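Long-range contact in lysozyme M1 (PDB 1JFX), which hydrolyses the beta-1,4 linkages between N-acetylmuramic acid and N-acetylglucosamine in peptidoglycan, acting as both lysozyme and diacetylmuramidase: residues V5-S11 with M27-K33. Numbering follows the deposited sequence.
Sequences VQGIDVS and MSFAYIK
Start with two extended strands, 6-10 and 29-33, running parallel 4.6 Å apart with axes only 8° off. Pair Gly7 with Phe29, Ile8 with Ala30, Asp9 with Tyr31 and Val10 with Ile32. On strand 6-10, Ile8 and Val10 each use both N and O in the regular ladder: Ile8 N to Phe29 O (3.1 Å), Tyr31 N to Ile8 O (3.1 Å), Val10 N to Tyr31 O (3.0 Å) and Lys33 N to Val10 O (2.9 Å). At the entry, Ser28 N reaches Gln6 O at 2.8 Å, nearly straight, while a water joins Gln6 N (2.9 Å) to Ser28 OG (2.8 Å). The backbone polar groups of Gly7 and Ala30 face outward, with backbone hydrogen bonds from Gly7 to Asn200 and from Ala30 to Ile58 and Gly60 on the flanking strands. Helix 19-24 makes the connection, so this is the first beta-alpha-beta unit of the family 25 beta/alpha-barrel. Ile8, Ala30, Val10 and Ile32 point to the helix-covered face; Ile8 CG2 lies 3.7 Å from Met27 CE. On the other face Phe29, chi1 p, lays its ring over Gly7, whose CA is 3.5 Å from the ring centroid in a CH-pi contact; a CB there would clash. Asp9, a predicted active-site residue, also takes chi1 p, and its OD2 accepts from Asn200 and Gln183. Tyr31 OH bonds Pro94 O, and all-trans Lys33 extends to a salt bridge with Glu36.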
# COMPACT_ATOMS: atom_id res chain seq x y z
N VAL A 5 -14.08 -8.65 -4.47
CA VAL A 5 -13.60 -7.29 -4.71
C VAL A 5 -12.13 -7.33 -5.16
O VAL A 5 -11.27 -7.87 -4.47
CB VAL A 5 -13.79 -6.43 -3.43
CG1 VAL A 5 -13.19 -5.04 -3.65
CG2 VAL A 5 -15.29 -6.31 -3.10
N GLN A 6 -11.87 -6.73 -6.31
CA GLN A 6 -10.54 -6.75 -6.94
C GLN A 6 -9.97 -5.38 -7.21
O GLN A 6 -10.71 -4.41 -7.36
CB GLN A 6 -10.65 -7.50 -8.27
CG GLN A 6 -10.95 -8.99 -8.14
CD GLN A 6 -9.72 -9.76 -7.72
OE1 GLN A 6 -8.64 -9.61 -8.31
NE2 GLN A 6 -9.87 -10.61 -6.69
N GLY A 7 -8.64 -5.30 -7.29
CA GLY A 7 -8.01 -4.02 -7.58
C GLY A 7 -6.63 -4.21 -8.16
O GLY A 7 -6.19 -5.34 -8.42
N ILE A 8 -5.93 -3.10 -8.37
CA ILE A 8 -4.57 -3.15 -8.89
C ILE A 8 -3.73 -2.13 -8.14
O ILE A 8 -4.25 -1.37 -7.33
CB ILE A 8 -4.49 -2.79 -10.40
CG1 ILE A 8 -5.03 -1.37 -10.64
CG2 ILE A 8 -5.28 -3.81 -11.24
CD1 ILE A 8 -4.83 -0.88 -12.09
N ASP A 9 -2.42 -2.17 -8.36
CA ASP A 9 -1.55 -1.14 -7.80
C ASP A 9 -0.58 -0.86 -8.92
O ASP A 9 -0.23 -1.76 -9.71
CB ASP A 9 -0.85 -1.54 -6.49
CG ASP A 9 0.09 -2.72 -6.65
OD1 ASP A 9 1.26 -2.53 -7.07
OD2 ASP A 9 -0.36 -3.84 -6.34
N VAL A 10 -0.20 0.41 -9.05
CA VAL A 10 0.67 0.81 -10.15
C VAL A 10 1.65 1.89 -9.74
O VAL A 10 1.49 2.52 -8.71
CB VAL A 10 -0.16 1.41 -11.31
CG1 VAL A 10 -1.23 0.44 -11.78
CG2 VAL A 10 -0.82 2.72 -10.86
N SER A 11 2.65 2.09 -10.59
CA SER A 11 3.66 3.13 -10.40
C SER A 11 4.00 3.60 -11.81
O SER A 11 3.35 3.21 -12.78
CB SER A 11 4.91 2.58 -9.72
OG SER A 11 5.61 1.65 -10.54
N MET A 27 -12.43 -3.58 -11.94
CA MET A 27 -11.64 -3.24 -10.76
C MET A 27 -12.41 -2.24 -9.90
O MET A 27 -13.06 -1.32 -10.42
CB MET A 27 -10.30 -2.63 -11.18
CG MET A 27 -9.44 -3.56 -12.01
SD MET A 27 -9.04 -5.06 -11.08
CE MET A 27 -8.07 -5.98 -12.34
N SER A 28 -12.32 -2.43 -8.59
CA SER A 28 -12.99 -1.56 -7.62
C SER A 28 -12.03 -0.57 -6.94
O SER A 28 -12.45 0.52 -6.51
CB SER A 28 -13.64 -2.39 -6.51
OG SER A 28 -14.64 -3.27 -7.00
N PHE A 29 -10.76 -0.93 -6.84
CA PHE A 29 -9.80 -0.09 -6.14
C PHE A 29 -8.40 -0.14 -6.73
O PHE A 29 -8.09 -1.00 -7.55
CB PHE A 29 -9.75 -0.52 -4.65
CG PHE A 29 -9.09 -1.87 -4.42
CD1 PHE A 29 -7.71 -1.97 -4.25
CD2 PHE A 29 -9.85 -3.04 -4.38
CE1 PHE A 29 -7.09 -3.21 -4.05
CE2 PHE A 29 -9.25 -4.29 -4.18
CZ PHE A 29 -7.86 -4.37 -4.01
N ALA A 30 -7.57 0.80 -6.30
CA ALA A 30 -6.19 0.85 -6.73
C ALA A 30 -5.31 1.61 -5.76
O ALA A 30 -5.76 2.56 -5.12
CB ALA A 30 -6.09 1.50 -8.12
N TYR A 31 -4.06 1.17 -5.63
CA TYR A 31 -3.07 1.89 -4.86
C TYR A 31 -2.08 2.38 -5.91
O TYR A 31 -1.74 1.65 -6.85
CB TYR A 31 -2.41 1.02 -3.80
CG TYR A 31 -3.13 1.15 -2.47
CD1 TYR A 31 -3.12 2.35 -1.75
CD2 TYR A 31 -3.84 0.07 -1.93
CE1 TYR A 31 -3.79 2.48 -0.53
CE2 TYR A 31 -4.51 0.19 -0.71
CZ TYR A 31 -4.48 1.39 -0.02
OH TYR A 31 -5.12 1.49 1.20
N ILE A 32 -1.65 3.63 -5.75
CA ILE A 32 -0.77 4.31 -6.71
C ILE A 32 0.51 4.81 -6.04
O ILE A 32 0.44 5.48 -5.01
CB ILE A 32 -1.55 5.52 -7.29
CG1 ILE A 32 -2.83 5.01 -7.96
CG2 ILE A 32 -0.67 6.33 -8.26
CD1 ILE A 32 -3.92 6.09 -8.13
N LYS A 33 1.67 4.52 -6.61
CA LYS A 33 2.90 4.97 -5.98
C LYS A 33 3.01 6.49 -6.02
O LYS A 33 2.80 7.12 -7.06
CB LYS A 33 4.11 4.37 -6.66
CG LYS A 33 5.42 4.68 -5.92
CD LYS A 33 6.56 3.84 -6.46
CE LYS A 33 7.84 4.10 -5.68
NZ LYS A 33 8.86 3.07 -6.05
O HOH W 1 -13.91 -5.67 -8.15